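Local coordinates for putative phophotriesterase (Proteus mirabilis, PDB 3RHG), which binds two divalent metal ions, zinc in this crystal, and is probably a hydrolase of ester bonds in the phosphotriesterase family, at residues 196-201 with 212-217; 171-176 with 208-213. All coordinates share one frame; numbering follows the deposited sequence.

Contact 1: 196-201 with 212-217; sequences MNIHMP and DILLTE. With ZN (zinc ion), chain C.
Leu-214 faces Met-196 and Ile-198 with its two methyl branches, CD2 mainly toward Met-196 and CD1 toward Ile-198. Its CD2 rests against the sulfur of Met-196, SD to CD2 3.8 Å, the two side chains lying at a slant to one another. CD1 meets the end of Ile-198 tip to tip, CD1 to CD1 3.9 Å, and lies as close to the CG1 of that isoleucine. Met-196 leaves the strand with CG anti to the backbone N (chi1 -175°) and then bends at chi3 (-48°), a course that carries SD and CE past the leucine branch. Ile-198, two residues further along, points the same way from the strand, so alternate side chains supply the packing. Leu-181 of helix 175-188 and Ile-225 of the next strand also touch Leu-214, extending the apolar packing beyond the two segments. Away from Leu-214 the helix is looser and open to solvent: Asp-212, Thr-216 and Glu-217 are exposed, Asp-212 salt-bridged to Arg-246 and Glu-217 to Arg-182. On the other side of the strand, His-199 ND1 binds zinc at 2.0 Å, sharing the metal with Glu-166 and His-229. Strand and helix belong to the beta-alpha-beta unit 195-199, 207-217, 225-227; such apolar strand-helix packing is usual in TIM barrels, and a metal ligand at a barrel strand's C-terminal end is characteristic of the amidohydrolase superfamily.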
loop_
_atom_site.group_PDB
_atom_site.type_symbol
_atom_site.label_atom_id
_atom_site.label_comp_id
_atom_site.label_asym_id
_atom_site.label_seq_id
_atom_site.Cartn_x
_atom_site.Cartn_y
_atom_site.Cartn_z
ATOM N N MET A 196 -8.293 29.338 2.604
ATOM C CA MET A 196 -7.044 29.308 1.858
ATOM C C MET A 196 -6.345 28.008 2.197
ATOM O O MET A 196 -6.091 27.739 3.371
ATOM C CB MET A 196 -6.154 30.482 2.265
ATOM C CG MET A 196 -4.894 30.567 1.417
ATOM S SD MET A 196 -3.664 31.680 2.171
ATOM C CE MET A 196 -4.627 33.119 2.570
ATOM N N ASN A 197 -6.057 27.211 1.171
ATOM C CA ASN A 197 -5.432 25.903 1.309
ATOM C C ASN A 197 -4.003 26.015 0.815
ATOM O O ASN A 197 -3.787 26.423 -0.340
ATOM C CB ASN A 197 -6.224 24.901 0.480
ATOM C CG ASN A 197 -5.765 23.467 0.645
ATOM O OD1 ASN A 197 -5.565 22.799 -0.354
ATOM N ND2 ASN A 197 -5.669 22.963 1.894
ATOM N N ILE A 198 -3.040 25.713 1.690
ATOM C CA ILE A 198 -1.627 25.861 1.333
ATOM C C ILE A 198 -1.033 24.506 0.988
ATOM O O ILE A 198 -0.998 23.611 1.815
ATOM C CB ILE A 198 -0.795 26.479 2.496
ATOM C CG1 ILE A 198 -1.483 27.729 3.082
ATOM C CG2 ILE A 198 0.645 26.805 2.044
ATOM C CD1 ILE A 198 -1.702 28.800 2.112
ATOM N N HIS A 199 -0.502 24.375 -0.227
ATOM C CA HIS A 199 0.293 23.219 -0.556
ATOM C C HIS A 199 1.586 23.332 0.244
ATOM O O HIS A 199 2.410 24.225 -0.013
ATOM C CB HIS A 199 0.629 23.204 -2.059
ATOM C CG HIS A 199 1.731 22.250 -2.409
ATOM N ND1 HIS A 199 1.495 20.960 -2.835
ATOM C CD2 HIS A 199 3.083 22.401 -2.396
ATOM C CE1 HIS A 199 2.652 20.353 -3.057
ATOM N NE2 HIS A 199 3.629 21.208 -2.802
ATOM N N MET A 200 1.765 22.455 1.221
ATOM C CA MET A 200 2.997 22.418 2.002
ATOM C C MET A 200 3.905 21.341 1.460
ATOM O O MET A 200 3.440 20.340 0.927
ATOM C CB MET A 200 2.703 22.106 3.476
ATOM C CG MET A 200 1.882 23.202 4.133
ATOM S SD MET A 200 2.759 24.785 4.280
ATOM C CE MET A 200 3.936 24.328 5.560
ATOM N N PRO A 201 5.215 21.536 1.628
ATOM C CA PRO A 201 6.160 20.452 1.336
ATOM C C PRO A 201 6.099 19.484 2.513
ATOM O O PRO A 201 6.686 19.736 3.560
ATOM C CB PRO A 201 7.500 21.177 1.239
ATOM C CG PRO A 201 7.330 22.417 2.122
ATOM C CD PRO A 201 5.868 22.796 2.041
ATOM N N ASP A 212 4.161 32.444 9.917
ATOM C CA ASP A 212 4.691 33.766 10.257
ATOM C C ASP A 212 4.297 34.771 9.167
ATOM O O ASP A 212 4.018 35.924 9.465
ATOM C CB ASP A 212 6.206 33.753 10.435
ATOM C CG ASP A 212 6.644 33.082 11.712
ATOM O OD1 ASP A 212 5.794 32.781 12.583
ATOM O OD2 ASP A 212 7.848 32.851 11.860
ATOM N N ILE A 213 4.277 34.336 7.905
ATOM C CA ILE A 213 3.813 35.225 6.849
ATOM C C ILE A 213 2.294 35.429 6.896
ATOM O O ILE A 213 1.827 36.564 6.929
ATOM C CB ILE A 213 4.282 34.748 5.444
ATOM C CG1 ILE A 213 5.824 34.848 5.321
ATOM C CG2 ILE A 213 3.554 35.522 4.339
ATOM C CD1 ILE A 213 6.385 34.040 4.140
ATOM N N LEU A 214 1.525 34.330 6.915
ATOM C CA LEU A 214 0.073 34.450 6.802
ATOM C C LEU A 214 -0.551 35.088 8.021
ATOM O O LEU A 214 -1.456 35.908 7.889
ATOM C CB LEU A 214 -0.590 33.084 6.569
ATOM C CG LEU A 214 -0.289 32.458 5.209
ATOM C CD1 LEU A 214 -0.872 31.028 5.141
ATOM C CD2 LEU A 214 -0.868 33.355 4.093
ATOM N N LEU A 215 -0.093 34.682 9.206
ATOM C CA LEU A 215 -0.755 35.113 10.435
ATOM C C LEU A 215 -0.107 36.365 11.024
ATOM O O LEU A 215 -0.788 37.346 11.284
ATOM C CB LEU A 215 -0.800 33.982 11.471
ATOM C CG LEU A 215 -1.339 32.643 10.955
ATOM C CD1 LEU A 215 -1.386 31.598 12.089
ATOM C CD2 LEU A 215 -2.739 32.850 10.350
ATOM N N THR A 216 1.207 36.325 11.248
ATOM C CA THR A 216 1.889 37.411 11.933
ATOM C C THR A 216 1.990 38.637 11.034
ATOM O O THR A 216 1.629 39.743 11.439
ATOM C CB THR A 216 3.289 36.968 12.425
ATOM O OG1 THR A 216 3.163 35.734 13.153
ATOM C CG2 THR A 216 3.904 38.018 13.347
ATOM N N GLU A 217 2.453 38.434 9.806
ATOM C CA GLU A 217 2.669 39.543 8.883
ATOM C C GLU A 217 1.372 40.014 8.208
ATOM O O GLU A 217 1.046 41.218 8.241
ATOM C CB GLU A 217 3.727 39.173 7.823
ATOM C CG GLU A 217 3.972 40.288 6.812
ATOM C CD GLU A 217 4.900 39.888 5.679
ATOM O OE1 GLU A 217 5.595 38.848 5.785
ATOM O OE2 GLU A 217 4.937 40.621 4.666
HETATM ZN ZN ZN C . -0.257 19.987 -3.107
#

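Contact 2: 171-176 with 208-213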
loop_
_atom_site.group_PDB
_atom_site.type_symbol
_atom_site.label_atom_id
_atom_site.label_comp_id
_atom_site.label_asym_id
_atom_site.label_seq_id
_atom_site.Cartn_x
_atom_site.Cartn_y
_atom_site.Cartn_z
ATOM N N PRO A 171 9.643 22.693 -1.612
ATOM C CA PRO A 171 10.702 22.393 -0.653
ATOM C C PRO A 171 11.826 23.420 -0.642
ATOM O O PRO A 171 12.694 23.348 0.224
ATOM C CB PRO A 171 11.234 21.038 -1.131
ATOM C CG PRO A 171 10.051 20.426 -1.881
ATOM C CD PRO A 171 9.475 21.610 -2.600
ATOM N N PHE A 172 11.786 24.375 -1.576
ATOM C CA PHE A 172 12.769 25.442 -1.648
ATOM C C PHE A 172 12.194 26.790 -1.230
ATOM O O PHE A 172 12.939 27.781 -1.149
ATOM C CB PHE A 172 13.305 25.493 -3.085
ATOM C CG PHE A 172 13.733 24.148 -3.575
ATOM C CD1 PHE A 172 14.892 23.571 -3.092
ATOM C CD2 PHE A 172 12.917 23.401 -4.415
ATOM C CE1 PHE A 172 15.281 22.311 -3.496
ATOM C CE2 PHE A 172 13.292 22.136 -4.819
ATOM C CZ PHE A 172 14.481 21.589 -4.358
ATOM N N PHE A 173 10.883 26.806 -0.951
ATOM C CA PHE A 173 10.107 28.011 -0.577
ATOM C C PHE A 173 10.727 29.277 -1.165
ATOM O O PHE A 173 11.350 30.079 -0.458
ATOM C CB PHE A 173 9.950 28.110 0.952
ATOM C CG PHE A 173 8.819 29.014 1.412
ATOM C CD1 PHE A 173 7.863 29.490 0.507
ATOM C CD2 PHE A 173 8.669 29.327 2.765
ATOM C CE1 PHE A 173 6.789 30.292 0.938
ATOM C CE2 PHE A 173 7.603 30.119 3.202
ATOM C CZ PHE A 173 6.669 30.615 2.287
ATOM N N THR A 174 10.572 29.439 -2.480
ATOM C CA THR A 174 11.269 30.497 -3.186
ATOM C C THR A 174 10.699 31.889 -2.877
ATOM O O THR A 174 9.570 32.024 -2.347
ATOM C CB THR A 174 11.203 30.256 -4.718
ATOM O OG1 THR A 174 9.856 30.451 -5.161
ATOM C CG2 THR A 174 11.612 28.848 -5.067
ATOM N N ASP A 175 11.436 32.931 -3.253
ATOM C CA ASP A 175 10.955 34.300 -3.064
ATOM C C ASP A 175 9.615 34.491 -3.783
ATOM O O ASP A 175 8.717 35.176 -3.287
ATOM C CB ASP A 175 11.993 35.295 -3.585
ATOM C CG ASP A 175 13.194 35.420 -2.662
ATOM O OD1 ASP A 175 13.205 34.791 -1.561
ATOM O OD2 ASP A 175 14.139 36.150 -3.047
ATOM N N GLY A 176 9.472 33.899 -4.962
ATOM C CA GLY A 176 8.201 34.012 -5.683
ATOM C C GLY A 176 7.057 33.308 -4.972
ATOM O O GLY A 176 5.944 33.828 -4.932
ATOM N N ASP A 208 5.890 26.825 10.542
ATOM C CA ASP A 208 6.046 28.065 11.310
ATOM C C ASP A 208 6.372 29.242 10.381
ATOM O O ASP A 208 5.846 30.344 10.550
ATOM C CB ASP A 208 7.133 27.949 12.370
ATOM C CG ASP A 208 6.594 27.612 13.743
ATOM O OD1 ASP A 208 5.462 28.053 14.109
ATOM O OD2 ASP A 208 7.327 26.924 14.488
ATOM N N GLU A 209 7.240 29.038 9.391
ATOM C CA GLU A 209 7.577 30.189 8.543
ATOM C C GLU A 209 6.424 30.589 7.618
ATOM O O GLU A 209 6.207 31.784 7.361
ATOM C CB GLU A 209 8.890 29.999 7.795
ATOM C CG GLU A 209 8.756 29.168 6.626
ATOM C CD GLU A 209 10.056 29.062 5.832
ATOM O OE1 GLU A 209 10.665 30.094 5.426
ATOM O OE2 GLU A 209 10.453 27.921 5.620
ATOM N N VAL A 210 5.636 29.611 7.169
ATOM C CA VAL A 210 4.470 29.929 6.358
ATOM C C VAL A 210 3.450 30.706 7.212
ATOM O O VAL A 210 2.883 31.709 6.761
ATOM C CB VAL A 210 3.831 28.648 5.802
ATOM C CG1 VAL A 210 2.397 28.890 5.322
ATOM C CG2 VAL A 210 4.732 28.049 4.696
ATOM N N LEU A 211 3.241 30.263 8.451
ATOM C CA LEU A 211 2.303 30.961 9.335
ATOM C C LEU A 211 2.841 32.303 9.824
ATOM O O LEU A 211 2.063 33.234 10.088
ATOM C CB LEU A 211 1.852 30.065 10.499
ATOM C CG LEU A 211 1.092 28.816 10.024
ATOM C CD1 LEU A 211 0.581 28.038 11.220
ATOM C CD2 LEU A 211 -0.061 29.205 9.099
ATOM N N ASP A 212 4.161 32.444 9.917
ATOM C CA ASP A 212 4.691 33.766 10.257
ATOM C C ASP A 212 4.297 34.771 9.167
ATOM O O ASP A 212 4.018 35.924 9.465
ATOM C CB ASP A 212 6.206 33.753 10.435
ATOM C CG ASP A 212 6.644 33.082 11.712
ATOM O OD1 ASP A 212 5.794 32.781 12.583
ATOM O OD2 ASP A 212 7.848 32.851 11.860
ATOM N N ILE A 213 4.277 34.336 7.905
ATOM C CA ILE A 213 3.813 35.225 6.849
ATOM C C ILE A 213 2.294 35.429 6.896
ATOM O O ILE A 213 1.827 36.564 6.929
ATOM C CB ILE A 213 4.282 34.748 5.444
ATOM C CG1 ILE A 213 5.824 34.848 5.321
ATOM C CG2 ILE A 213 3.554 35.522 4.339
ATOM C CD1 ILE A 213 6.385 34.040 4.140
#
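The ring of Phe-173 receives Glu-209 at its edge, with CG of the glutamate in the ring plane and 3.7 Å from CE2. The carboxylate stands steeply to the ring, the planes 79° apart, and Glu-209 CD comes within 3.4 Å of Phe-173 CD2. Two methyls approach the ring obliquely: Val-210 CG2 lies 3.8 Å from CE2 of Phe-173, while Ile-213 CD1 lies 3.9 Å from its CZ. Lys-178 adds a cation-pi contact with the same ring. With CG anti to the backbone N (chi1 -161°), the ring of Phe-173 extends from the loop to meet helix 207-217. The acidic group of Glu-209 is not left to the aromatic edge alone, since its OE2 forms a salt bridge with Arg-206, just ahead of the helix; that arginine also touches Phe-173, and its NH2 bonds to the carbonyl O of Pro-171. Leu-181 of helix 175-188 touches Phe-173, Val-210 and Ile-213 alike. Thr-174, the next residue in the loop, is the N-cap of helix 175-188. An aromatic from the loop between strand 163-168 and helix 175-188 thus docks on the adjacent helix, packing between successive beta-alpha units of a TIM barrel.

In the fold
Contacts 1 and 2 illustrate how one barrel helix can serve two neighbours. Their centres lie 7 Å apart, and both use helix 207-217, sharing Asp-212 and Ile-213. Along the chain the order is 171-176, then 196-201, then the helix that ends both contacts. Contact 1 ties that helix to its own preceding strand in the eight-stranded parallel barrel; contact 2 ties it to the loop leading into helix 175-188, which itself precedes strand 195-199. They touch directly, for instance where Met-200 SD meets Val-210 CG2 at 3.8 Å. Together they link consecutive beta-alpha units near the metal centre, the Phe-173 side chain lying about 9 Å from that of the zinc ligand His-199.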